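Local coordinates for endo-arabinase (Bacteroides thetaiotaomicron, PDB 5C0P), which probably hydrolyses O-glycosyl bonds in L-arabinan breakdown as a magnesium-binding family 43 glycoside hydrolase, at residues M133-S138 with C152-E157; T158-I163 with T200-D205. All blocks are in the same frame, centred on the assembly; numbering follows the deposited sequence. Where two conformers were deposited one is given.

Two neighbouring contacts, their centres about 8 Å apart, show how a sheet that carries an active-site residue also meets the neighbouring 200-205 segment beside a second metal site. Interaction 1 pairs strands 134-141 and 147-153. Interaction 2 begins at the last residue of the short helix 155-158 and brings 158-163 against 200-205. The two meet directly: Arg-153 N lies 2.9 Å from Glu-162 O, a probable hydrogen bond, and Cys-152 SG packs 3.2 Å from Thr-204 O. The side chain of Asp-136 in interaction 1 is about 6 Å from the magnesium ion held by Asp-84 and His-261, whereas interaction 2 carries a second magnesium at Thr-158.

Interaction 1: residues M133-S138 with C152-E157; sequences MCLDGS and CREWLE
Leu-135 and Cys-152 form an antiparallel hydrogen-bonded pair, with Leu-135 N on Cys-152 O (3.0 Å) and Cys-152 N on Leu-135 O (2.9 Å). One residue earlier on the first strand, Cys-134 pairs with Arg-153 in the non-hydrogen-bonded manner. The pairing then carries past the end of the second strand, where Glu-154 N gives a nearly straight bond to O of Met-133, a selenomethionine (2.9 Å).

A carboxylate gathers donors from both segments at that end. Glu-157 has CG anti to its own backbone N (chi1 176°), and its OE1 accepts three N-H groups. Met-133 N approaches from above the carboxylate plane at 3.1 Å, Arg-153 NE takes the anti lone pair at 2.9 Å, and Arg-153 NH2 also comes from above the plane. Both arginine nitrogens hold this one oxygen side-on, with OE1 in the guanidinium plane. An alanine at Glu-157 would probably leave the Met-133 N-H and the guanidinium without their shared acceptor, the arginine keeping its cation-pi contact with Trp-132.

On the face bearing Leu-135 and Cys-152, Leu-135 CD1 makes an apolar contact with Cys-152 CB at 3.7 Å, while CD2 lies against the carboxylate carbon CD of Glu-154 at 3.6 Å, the two side chains crossing at about a right angle. That carboxylate forms a salt bridge with Arg-105.

Next along the strand, Asp-136 OD2 bonds to Ala-206 N and a Tris molecule, probably from the crystallisation liquor, which may mark the pocket. The arrangement is a beta hairpin of the family's five-bladed propeller, presenting Asp-136, predicted to modulate the active-site glutamate's pKa.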
HETATM    1  N   MSE A 133       9.239 -10.655  -9.811  0.57 16.88           N
HETATM    2  CA  MSE A 133       9.471  -9.294  -9.321  0.57 14.51           C
HETATM    3  C   MSE A 133       8.149  -8.716  -8.840  0.57 14.02           C
HETATM    4  O   MSE A 133       7.256  -8.426  -9.647  0.57 15.07           O
HETATM    5  CB  MSE A 133      10.025  -8.391 -10.422  0.57 15.54           C
HETATM    6  CG  MSE A 133      11.131  -9.004 -11.235  0.57 21.87           C
HETATM    7 SE   MSE A 133      12.631  -7.803 -11.471  0.57 49.60          SE
HETATM    8  CE  MSE A 133      13.350  -7.993  -9.666  0.57 14.50           C
ATOM      9  N   CYS A 134       8.029  -8.543  -7.530  1.00 11.67           N
ATOM     10  CA  CYS A 134       6.776  -8.081  -6.934  1.00 10.98           C
ATOM     11  C   CYS A 134       6.967  -6.900  -5.996  1.00 13.44           C
ATOM     12  O   CYS A 134       8.042  -6.697  -5.426  1.00 11.87           O
ATOM     13  CB  CYS A 134       6.093  -9.198  -6.145  1.00 12.06           C
ATOM     14  SG  CYS A 134       5.732 -10.678  -7.088  1.00 12.97           S
ATOM     15  N   LEU A 135       5.907  -6.119  -5.831  1.00 10.67           N
ATOM     16  CA  LEU A 135       5.959  -4.970  -4.940  1.00 10.42           C
ATOM     17  C   LEU A 135       4.596  -4.600  -4.398  1.00 10.66           C
ATOM     18  O   LEU A 135       3.564  -5.104  -4.862  1.00 10.18           O
ATOM     19  CB  LEU A 135       6.610  -3.761  -5.628  1.00 13.23           C
ATOM     20  CG  LEU A 135       6.142  -3.264  -6.996  1.00 20.05           C
ATOM     21  CD1 LEU A 135       4.850  -2.466  -6.927  1.00 21.38           C
ATOM     22  CD2 LEU A 135       7.236  -2.415  -7.631  1.00 22.76           C
ATOM     23  N   ASP A 136       4.613  -3.724  -3.396  1.00 10.11           N
ATOM     24  CA  ASP A 136       3.411  -3.122  -2.831  1.00 10.50           C
ATOM     25  C   ASP A 136       2.464  -4.143  -2.215  1.00  9.38           C
ATOM     26  O   ASP A 136       1.252  -3.983  -2.287  1.00 12.34           O
ATOM     27  CB  ASP A 136       2.680  -2.244  -3.876  1.00  9.98           C
ATOM     28  CG  ASP A 136       3.437  -0.970  -4.221  1.00 14.75           C
ATOM     29  OD1 ASP A 136       4.503  -0.702  -3.614  1.00 13.94           O
ATOM     30  OD2 ASP A 136       2.965  -0.225  -5.105  1.00 12.63           O
ATOM     31  N   GLY A 137       3.011  -5.200  -1.614  1.00  8.87           N
ATOM     32  CA  GLY A 137       2.183  -6.164  -0.910  1.00 11.45           C
ATOM     33  C   GLY A 137       1.407  -5.519   0.225  1.00 11.81           C
ATOM     34  O   GLY A 137       1.987  -4.860   1.107  1.00 11.66           O
ATOM     35  N   SER A 138       0.089  -5.707   0.207  1.00 10.29           N
ATOM     36  CA  SER A 138      -0.781  -5.136   1.229  1.00 10.16           C
ATOM     37  C   SER A 138      -1.659  -6.205   1.862  1.00  8.91           C
ATOM     38  O   SER A 138      -1.723  -7.344   1.383  1.00  8.95           O
ATOM     39  CB  SER A 138      -1.645  -4.025   0.633  1.00 11.24           C
ATOM     40  OG  SER A 138      -2.573  -4.546  -0.303  1.00 12.76           O
ATOM     41  N   CYS A 152       1.516  -6.452  -6.489  1.00 10.63           N
ATOM     42  CA  CYS A 152       1.752  -6.188  -7.903  1.00  9.85           C
ATOM     43  C   CYS A 152       2.883  -7.048  -8.410  1.00 10.28           C
ATOM     44  O   CYS A 152       3.866  -7.288  -7.706  1.00 10.57           O
ATOM     45  CB  CYS A 152       2.186  -4.740  -8.094  1.00 10.30           C
ATOM     46  SG  CYS A 152       0.976  -3.551  -7.547  1.00 13.14           S
ATOM     47  N   ARG A 153       2.755  -7.502  -9.649  1.00 11.23           N
ATOM     48  CA  ARG A 153       3.882  -8.087 -10.335  1.00 14.56           C
ATOM     49  C   ARG A 153       4.336  -7.013 -11.300  1.00 15.53           C
ATOM     50  O   ARG A 153       3.556  -6.561 -12.151  1.00 18.34           O
ATOM     51  CB  ARG A 153       3.484  -9.355 -11.078  1.00 14.78           C
ATOM     52  CG  ARG A 153       4.684 -10.163 -11.461  1.00 20.97           C
ATOM     53  CD  ARG A 153       4.340 -11.439 -12.179  1.00 17.62           C
ATOM     54  NE  ARG A 153       5.563 -11.991 -12.741  1.00 25.97           N
ATOM     55  CZ  ARG A 153       5.606 -13.050 -13.535  1.00 37.74           C
ATOM     56  NH1 ARG A 153       4.482 -13.671 -13.861  1.00 44.93           N
ATOM     57  NH2 ARG A 153       6.767 -13.482 -14.002  1.00 41.45           N
ATOM     58  N   GLU A 154       5.589  -6.607 -11.152  1.00 12.99           N
ATOM     59  CA  GLU A 154       6.107  -5.398 -11.792  1.00 19.82           C
ATOM     60  C   GLU A 154       6.051  -5.389 -13.319  1.00 16.12           C
ATOM     61  O   GLU A 154       6.440  -6.350 -13.982  1.00 13.94           O
ATOM     62  CB  GLU A 154       7.530  -5.100 -11.307  1.00 23.85           C
ATOM     63  CG  GLU A 154       7.901  -3.629 -11.436  1.00 33.34           C
ATOM     64  CD  GLU A 154       9.085  -3.223 -10.574  1.00 33.10           C
ATOM     65  OE1 GLU A 154       9.641  -4.078  -9.850  1.00 27.79           O
ATOM     66  OE2 GLU A 154       9.449  -2.030 -10.620  1.00 38.93           O
ATOM     67  N   TRP A 155       5.594  -4.265 -13.855  1.00 11.89           N
ATOM     68  CA  TRP A 155       5.399  -4.097 -15.291  1.00 13.16           C
ATOM     69  C   TRP A 155       6.671  -4.230 -16.119  1.00 12.65           C
ATOM     70  O   TRP A 155       6.608  -4.565 -17.299  1.00 14.51           O
ATOM     71  CB  TRP A 155       4.731  -2.753 -15.567  1.00 11.79           C
ATOM     72  CG  TRP A 155       5.637  -1.587 -15.325  1.00 13.04           C
ATOM     73  CD1 TRP A 155       5.980  -1.042 -14.117  1.00 12.77           C
ATOM     74  CD2 TRP A 155       6.315  -0.821 -16.322  1.00 13.25           C
ATOM     75  NE1 TRP A 155       6.840   0.017 -14.310  1.00 14.56           N
ATOM     76  CE2 TRP A 155       7.054   0.174 -15.652  1.00 14.08           C
ATOM     77  CE3 TRP A 155       6.364  -0.877 -17.715  1.00 14.02           C
ATOM     78  CZ2 TRP A 155       7.840   1.104 -16.337  1.00 19.56           C
ATOM     79  CZ3 TRP A 155       7.143   0.050 -18.392  1.00 18.51           C
ATOM     80  CH2 TRP A 155       7.869   1.026 -17.701  1.00 19.95           C
ATOM     81  N   LEU A 156       7.827  -3.971 -15.512  1.00 13.87           N
ATOM     82  CA  LEU A 156       9.089  -4.130 -16.218  1.00 17.32           C
ATOM     83  C   LEU A 156       9.303  -5.589 -16.621  1.00 19.99           C
ATOM     84  O   LEU A 156      10.023  -5.878 -17.576  1.00 24.79           O
ATOM     85  CB  LEU A 156      10.251  -3.650 -15.349  1.00 25.48           C
ATOM     86  CG  LEU A 156      10.333  -2.126 -15.253  1.00 27.89           C
ATOM     87  CD1 LEU A 156      11.533  -1.700 -14.427  1.00 29.32           C
ATOM     88  CD2 LEU A 156      10.396  -1.524 -16.642  1.00 26.00           C
ATOM     89  N   GLU A 157       8.662  -6.488 -15.879  1.00 17.48           N
ATOM     90  CA  GLU A 157       8.709  -7.923 -16.139  1.00 21.69           C
ATOM     91  C   GLU A 157       7.507  -8.377 -16.980  1.00 22.12           C
ATOM     92  O   GLU A 157       7.646  -9.182 -17.907  1.00 24.72           O
ATOM     93  CB  GLU A 157       8.727  -8.659 -14.792  1.00 26.02           C
ATOM     94  CG  GLU A 157       8.693 -10.177 -14.863  1.00 32.15           C
ATOM     95  CD  GLU A 157       9.177 -10.825 -13.569  1.00 30.74           C
ATOM     96  OE1 GLU A 157       8.333 -11.235 -12.754  1.00 25.57           O
ATOM     97  OE2 GLU A 157      10.401 -10.929 -13.374  1.00 33.76           O
TER

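Interaction 2: residues T158-I163 with T200-D205; sequences TIDGEI and TGNVTD. With MG (magnesium ion), chain B.
Thr-204 sets its OG1 between its backbone N and carbonyl carbon (chi1 49°), where the hydroxyl donates to Glu-162 O at 3.1 Å, from well above the carbonyl plane. The same rotation directs CG2 onto the backbone of Gly-161, 3.4 Å from its carbonyl carbon. In Asp-160, chi1 (-151°) puts CG anti to the backbone N; from there OD1 accepts from Asn-202 ND2 at 3.1 Å. OD1 lies near the amide plane of Asn-202, whereas ND2 stands well above the carboxylate plane, and the two flat groups are turned 66° apart. The remaining oxygens, Asp-160 OD2 and Asn-202 OD1, bond to Ser-186 and Ser-193.

Backbone bonds bracket this pair in a single bridge between segments that run almost parallel. Asn-202 N donates to Ile-159 O (2.9 Å) and Gly-161 N to Asn-202 O (2.8 Å). A CB on Gly-161 would clash with Asn-202 O. Farther along, Ile-163 CG1 slides past Thr-204 CB, and Trp-221 touches both residues.

The adjoining turn holds magnesium. Thr-158 O binds the ion at 2.1 Å, and five waters complete its six ligands. Water 1 donates hydrogen bonds to Asp-160 O and, at 2.6 Å, to Glu-162 OE2, while OE1 of the same carboxylate bonds to Tyr-164.

The chemistry is therefore mostly outer-sphere: the protein supplies one neutral carbonyl directly, and the Glu-162 carboxylate, its OE2 4.0 Å from the ion, reaches the metal through water and would probably offset part of the positive charge.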
ATOM      1  N   THR A 158       6.331  -7.837 -16.668  1.00 15.65           N
ATOM      2  CA  THR A 158       5.079  -8.329 -17.252  1.00 13.29           C
ATOM      3  C   THR A 158       4.547  -7.515 -18.427  1.00 18.19           C
ATOM      4  O   THR A 158       3.614  -7.956 -19.106  1.00 14.37           O
ATOM      5  CB  THR A 158       3.963  -8.402 -16.191  1.00 12.41           C
ATOM      6  OG1 THR A 158       3.716  -7.093 -15.661  1.00 14.11           O
ATOM      7  CG2 THR A 158       4.378  -9.323 -15.069  1.00 14.92           C
ATOM      8  N   ILE A 159       5.138  -6.340 -18.652  1.00 14.28           N
ATOM      9  CA  ILE A 159       4.699  -5.367 -19.665  1.00 12.34           C
ATOM     10  C   ILE A 159       3.372  -4.702 -19.302  1.00 14.33           C
ATOM     11  O   ILE A 159       3.336  -3.509 -18.991  1.00 14.92           O
ATOM     12  CB  ILE A 159       4.669  -5.940 -21.105  1.00 13.20           C
ATOM     13  CG1 ILE A 159       5.934  -6.750 -21.389  1.00 16.32           C
ATOM     14  CG2 ILE A 159       4.524  -4.811 -22.109  1.00 16.26           C
ATOM     15  CD1 ILE A 159       7.226  -5.973 -21.184  1.00 15.81           C
ATOM     16  N   ASP A 160       2.286  -5.468 -19.355  1.00 13.37           N
ATOM     17  CA  ASP A 160       1.009  -5.044 -18.798  1.00 13.83           C
ATOM     18  C   ASP A 160       1.071  -5.424 -17.317  1.00 12.62           C
ATOM     19  O   ASP A 160       1.033  -6.611 -16.974  1.00 13.30           O
ATOM     20  CB  ASP A 160      -0.143  -5.777 -19.504  1.00 13.29           C
ATOM     21  CG  ASP A 160      -1.435  -4.975 -19.524  1.00 14.38           C
ATOM     22  OD1 ASP A 160      -1.489  -3.890 -18.901  1.00 14.37           O
ATOM     23  OD2 ASP A 160      -2.407  -5.442 -20.172  1.00 16.06           O
ATOM     24  N   GLY A 161       1.215  -4.423 -16.450  1.00 11.82           N
ATOM     25  CA  GLY A 161       1.367  -4.644 -15.020  1.00 11.09           C
ATOM     26  C   GLY A 161       0.211  -5.463 -14.488  1.00 11.88           C
ATOM     27  O   GLY A 161      -0.904  -5.357 -14.999  1.00 11.31           O
ATOM     28  N   GLU A 162       0.481  -6.282 -13.473  1.00 10.98           N
ATOM     29  CA  GLU A 162      -0.502  -7.223 -12.960  1.00  9.78           C
ATOM     30  C   GLU A 162      -0.742  -7.006 -11.468  1.00 10.79           C
ATOM     31  O   GLU A 162       0.161  -6.617 -10.736  1.00 11.11           O
ATOM     32  CB  GLU A 162      -0.011  -8.652 -13.207  1.00  9.37           C
ATOM     33  CG  GLU A 162       0.066  -9.009 -14.705  1.00  9.62           C
ATOM     34  CD  GLU A 162       0.741 -10.343 -14.996  1.00 15.25           C
ATOM     35  OE1 GLU A 162       1.224 -11.013 -14.055  1.00 15.06           O
ATOM     36  OE2 GLU A 162       0.790 -10.723 -16.191  1.00 17.66           O
ATOM     37  N   ILE A 163      -1.967  -7.259 -11.026  1.00  8.33           N
ATOM     38  CA  ILE A 163      -2.289  -7.253  -9.605  1.00  8.66           C
ATOM     39  C   ILE A 163      -2.861  -8.621  -9.221  1.00 11.14           C
ATOM     40  O   ILE A 163      -3.712  -9.173  -9.937  1.00 11.28           O
ATOM     41  CB  ILE A 163      -3.266  -6.104  -9.249  1.00  9.61           C
ATOM     42  CG1 ILE A 163      -2.513  -4.777  -9.315  1.00 12.19           C
ATOM     43  CG2 ILE A 163      -3.861  -6.308  -7.857  1.00 12.38           C
ATOM     44  CD1 ILE A 163      -3.376  -3.535  -9.113  1.00 10.15           C
ATOM     45  N   THR A 200       8.022  -0.307 -22.842  1.00 16.90           N
ATOM     46  CA  THR A 200       6.799   0.486 -22.831  1.00 14.55           C
ATOM     47  C   THR A 200       5.649  -0.394 -22.360  1.00 15.03           C
ATOM     48  O   THR A 200       5.339  -1.420 -22.975  1.00 15.82           O
ATOM     49  CB  THR A 200       6.469   1.066 -24.217  1.00 14.98           C
ATOM     50  OG1 THR A 200       7.526   1.940 -24.633  1.00 19.51           O
ATOM     51  CG2 THR A 200       5.168   1.852 -24.167  1.00 16.11           C
ATOM     52  N   GLY A 201       5.023  -0.006 -21.255  1.00 12.54           N
ATOM     53  CA  GLY A 201       3.986  -0.830 -20.664  1.00 13.61           C
ATOM     54  C   GLY A 201       3.176  -0.058 -19.651  1.00 12.29           C
ATOM     55  O   GLY A 201       3.298   1.166 -19.556  1.00 13.14           O
ATOM     56  N   ASN A 202       2.369  -0.780 -18.882  1.00 12.58           N
ATOM     57  CA  ASN A 202       1.412  -0.169 -17.965  1.00 10.24           C
ATOM     58  C   ASN A 202       1.702  -0.535 -16.520  1.00  9.98           C
ATOM     59  O   ASN A 202       1.777  -1.716 -16.171  1.00 12.52           O
ATOM     60  CB  ASN A 202      -0.010  -0.608 -18.318  1.00 10.72           C
ATOM     61  CG  ASN A 202      -0.352  -0.337 -19.762  1.00 11.56           C
ATOM     62  OD1 ASN A 202      -0.214   0.790 -20.237  1.00 14.00           O
ATOM     63  ND2 ASN A 202      -0.780  -1.376 -20.483  1.00 13.65           N
ATOM     64  N   VAL A 203       1.858   0.484 -15.682  1.00 10.78           N
ATOM     65  CA  VAL A 203       2.208   0.307 -14.279  1.00 10.88           C
ATOM     66  C   VAL A 203       1.025  -0.201 -13.454  1.00 11.78           C
ATOM     67  O   VAL A 203      -0.114   0.234 -13.661  1.00 10.10           O
ATOM     68  CB  VAL A 203       2.667   1.656 -13.702  1.00 11.30           C
ATOM     69  CG1 VAL A 203       2.810   1.606 -12.166  1.00 12.47           C
ATOM     70  CG2 VAL A 203       3.960   2.105 -14.366  1.00 11.82           C
ATOM     71  N   THR A 204       1.294  -1.129 -12.531  1.00 10.98           N
ATOM     72  CA  THR A 204       0.393  -1.394 -11.409  1.00  9.48           C
ATOM     73  C   THR A 204       1.115  -1.074 -10.106  1.00 11.85           C
ATOM     74  O   THR A 204       2.198  -1.614  -9.838  1.00 13.07           O
ATOM     75  CB  THR A 204      -0.106  -2.844 -11.339  1.00 13.54           C
ATOM     76  OG1 THR A 204       1.003  -3.742 -11.449  1.00 12.92           O
ATOM     77  CG2 THR A 204      -1.108  -3.139 -12.446  1.00 10.52           C
ATOM     78  N   ASP A 205       0.508  -0.193  -9.312  1.00 10.87           N
ATOM     79  CA  ASP A 205       1.004   0.177  -7.988  1.00 10.59           C
ATOM     80  C   ASP A 205      -0.120   0.067  -6.962  1.00  9.86           C
ATOM     81  O   ASP A 205      -1.295   0.265  -7.277  1.00 10.55           O
ATOM     82  CB  ASP A 205       1.478   1.648  -7.963  1.00  9.90           C
ATOM     83  CG  ASP A 205       2.894   1.859  -8.500  1.00 14.24           C
ATOM     84  OD1 ASP A 205       3.651   0.891  -8.721  1.00 14.74           O
ATOM     85  OD2 ASP A 205       3.271   3.044  -8.663  1.00 13.74           O
TER
HETATM   86 MG    MG B 401       2.385  -9.594 -19.697  1.00 14.78          MG
HETATM   87  O   HOH W   1       0.981  -9.066 -18.195  1.00 14.80           O
HETATM   88  O   HOH W   2       1.380  -8.352 -21.015  1.00 15.12           O
HETATM   89  O   HOH W   3       3.252 -10.964 -18.371  1.00 20.44           O
HETATM   90  O   HOH W   4       3.888  -9.978 -21.117  1.00 17.74           O
HETATM   91  O   HOH W   5       1.183 -11.147 -20.307  1.00 16.54           O